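Local coordinates for CooT (Carboxydothermus hydrogenoformans, PDB 6FAN), which is a putative nickel chaperone, probably serving the maturation of carbon monoxide dehydrogenase by delivering nickel to it, at residues D22-I25 against G30-L33. Numbering follows the deposited sequence.
Sequences DKLI and GLLL
Leu24 and Leu33 lie side by side on the buried face of an antiparallel strand pair, as a non-hydrogen-bonded pair whose CA atoms are 4.6 Å apart. This is the tight side: Leu33 CD1 rests against the branch point of its neighbour, 3.8 Å from Leu24 CG, and also touches Leu24 CD1. Leu24 holds CG opposite its backbone N (chi1 -171°), whereas in Leu33 CG swings in beside the N (chi1 -81°), and the two branches meet. Leu24 CD2 reaches the other way and just grazes Leu31 CD2 at 4.4 Å. Ile57 and Leu59 of strand 56-61 pack on Leu24 and Leu31 respectively, while Phe17, Leu18 and Val21 close over Leu33. Cutting Leu24 back to an alanine takes away the CG and CD1 on which Leu33 CD1 rests, and would probably open a gap between Leu33 and Ile57, which both lean on Leu24. On the other face the contact is looser and partly exposed. Ile25 and Leu32 form a hydrogen-bonded pair, yet their side chains approach no closer than 4.4 Å, between Ile25 CB and Leu32 CB; Leu32 leans instead on Arg40 and Val42. Between the strands, the backbone does the holding at this pair: Ile25 N to Leu32 O and Leu32 N to Ile25 O are both 2.8 Å. Leu32 O also receives a CA-H contact from Leu24, and Lys23 O one from Leu33 CA at 3.3 Å. Lys23 and Leu24 further pair with a strand of the second subunit, continuing the sheet across the interface. Strands 13-27 and 30-35 thus make a beta hairpin, with a classic beta bulge where Asp22 and Lys23 both face Glu34.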
ATOM      1  N   ASP E  22       5.012   1.110  -8.994  1.00 30.08           N
ATOM      2  CA  ASP E  22       6.108   0.597  -8.209  1.00 30.36           C
ATOM      3  C   ASP E  22       6.067   1.261  -6.832  1.00 32.40           C
ATOM      4  O   ASP E  22       5.842   0.567  -5.818  1.00 33.26           O
ATOM      5  CB  ASP E  22       7.446   0.853  -8.911  1.00 29.08           C
ATOM      6  CG  ASP E  22       8.637   0.409  -8.069  1.00 34.53           C
ATOM      7  OD1 ASP E  22       8.515  -0.307  -7.065  1.00 34.16           O
ATOM      8  OD2 ASP E  22       9.744   0.824  -8.366  1.00 34.92           O
ATOM      9  N   LYS E  23       6.260   2.589  -6.784  1.00 27.61           N
ATOM     10  CA  LYS E  23       6.296   3.295  -5.494  1.00 30.61           C
ATOM     11  C   LYS E  23       5.004   4.009  -5.204  1.00 27.86           C
ATOM     12  O   LYS E  23       4.377   4.575  -6.114  1.00 26.93           O
ATOM     13  CB  LYS E  23       7.464   4.311  -5.450  1.00 31.70           C
ATOM     14  CG  LYS E  23       8.813   3.810  -5.947  1.00 32.71           C
ATOM     15  CD  LYS E  23       9.716   3.057  -4.974  1.00 43.21           C
ATOM     16  CE  LYS E  23      10.972   2.551  -5.662  1.00 35.98           C
ATOM     17  NZ  LYS E  23      11.818   3.760  -5.772  1.00 48.07           N
ATOM     18  N   LEU E  24       4.586   3.946  -3.944  1.00 26.64           N
ATOM     19  CA  LEU E  24       3.462   4.785  -3.492  1.00 27.97           C
ATOM     20  C   LEU E  24       3.907   5.480  -2.192  1.00 29.13           C
ATOM     21  O   LEU E  24       4.261   4.819  -1.229  1.00 30.25           O
ATOM     22  CB  LEU E  24       2.197   3.923  -3.256  1.00 24.16           C
ATOM     23  CG  LEU E  24       0.880   4.656  -2.985  1.00 27.76           C
ATOM     24  CD1 LEU E  24      -0.321   3.818  -3.361  1.00 25.84           C
ATOM     25  CD2 LEU E  24       0.762   5.068  -1.528  1.00 30.33           C
ATOM     26  N   ILE E  25       3.920   6.810  -2.211  1.00 26.89           N
ATOM     27  CA  ILE E  25       4.515   7.633  -1.137  1.00 33.47           C
ATOM     28  C   ILE E  25       3.469   8.678  -0.716  1.00 31.09           C
ATOM     29  O   ILE E  25       3.208   9.597  -1.471  1.00 33.35           O
ATOM     30  CB  ILE E  25       5.798   8.375  -1.651  1.00 34.65           C
ATOM     31  CG1 ILE E  25       6.814   7.361  -2.209  1.00 36.33           C
ATOM     32  CG2 ILE E  25       6.407   9.256  -0.599  1.00 33.95           C
ATOM     33  CD1 ILE E  25       7.629   7.881  -3.399  1.00 33.47           C
ATOM     34  N   GLY E  30      -0.694  14.781  -1.303  1.00 37.58           N
ATOM     35  CA  GLY E  30      -1.426  13.595  -1.800  1.00 37.12           C
ATOM     36  C   GLY E  30      -0.552  12.369  -1.895  1.00 38.76           C
ATOM     37  O   GLY E  30       0.634  12.384  -1.485  1.00 38.78           O
ATOM     38  N   LEU E  31      -1.119  11.286  -2.400  1.00 36.39           N
ATOM     39  CA  LEU E  31      -0.354  10.058  -2.590  1.00 35.46           C
ATOM     40  C   LEU E  31       0.412  10.230  -3.878  1.00 37.76           C
ATOM     41  O   LEU E  31      -0.187  10.491  -4.921  1.00 38.06           O
ATOM     42  CB  LEU E  31      -1.276   8.841  -2.673  1.00 32.23           C
ATOM     43  CG  LEU E  31      -2.196   8.629  -1.457  1.00 34.41           C
ATOM     44  CD1 LEU E  31      -3.051   7.373  -1.692  1.00 41.17           C
ATOM     45  CD2 LEU E  31      -1.457   8.536  -0.110  1.00 31.75           C
ATOM     46  N   LEU E  32       1.731  10.118  -3.815  1.00 28.29           N
ATOM     47  CA  LEU E  32       2.537  10.165  -5.004  1.00 30.47           C
ATOM     48  C   LEU E  32       2.836   8.728  -5.491  1.00 34.68           C
ATOM     49  O   LEU E  32       3.441   7.916  -4.758  1.00 28.98           O
ATOM     50  CB  LEU E  32       3.854  10.894  -4.724  1.00 33.52           C
ATOM     51  CG  LEU E  32       4.991  10.928  -5.768  1.00 39.75           C
ATOM     52  CD1 LEU E  32       4.568  11.398  -7.146  1.00 47.26           C
ATOM     53  CD2 LEU E  32       6.079  11.880  -5.258  1.00 38.31           C
ATOM     54  N   LEU E  33       2.432   8.442  -6.735  1.00 30.22           N
ATOM     55  CA  LEU E  33       2.610   7.106  -7.344  1.00 30.34           C
ATOM     56  C   LEU E  33       3.619   7.196  -8.444  1.00 35.59           C
ATOM     57  O   LEU E  33       3.599   8.149  -9.213  1.00 37.83           O
ATOM     58  CB  LEU E  33       1.278   6.584  -7.881  1.00 27.38           C
ATOM     59  CG  LEU E  33       0.296   5.952  -6.901  1.00 34.60           C
ATOM     60  CD1 LEU E  33      -0.211   6.905  -5.797  1.00 37.28           C
ATOM     61  CD2 LEU E  33      -0.899   5.462  -7.687  1.00 36.44           C
TER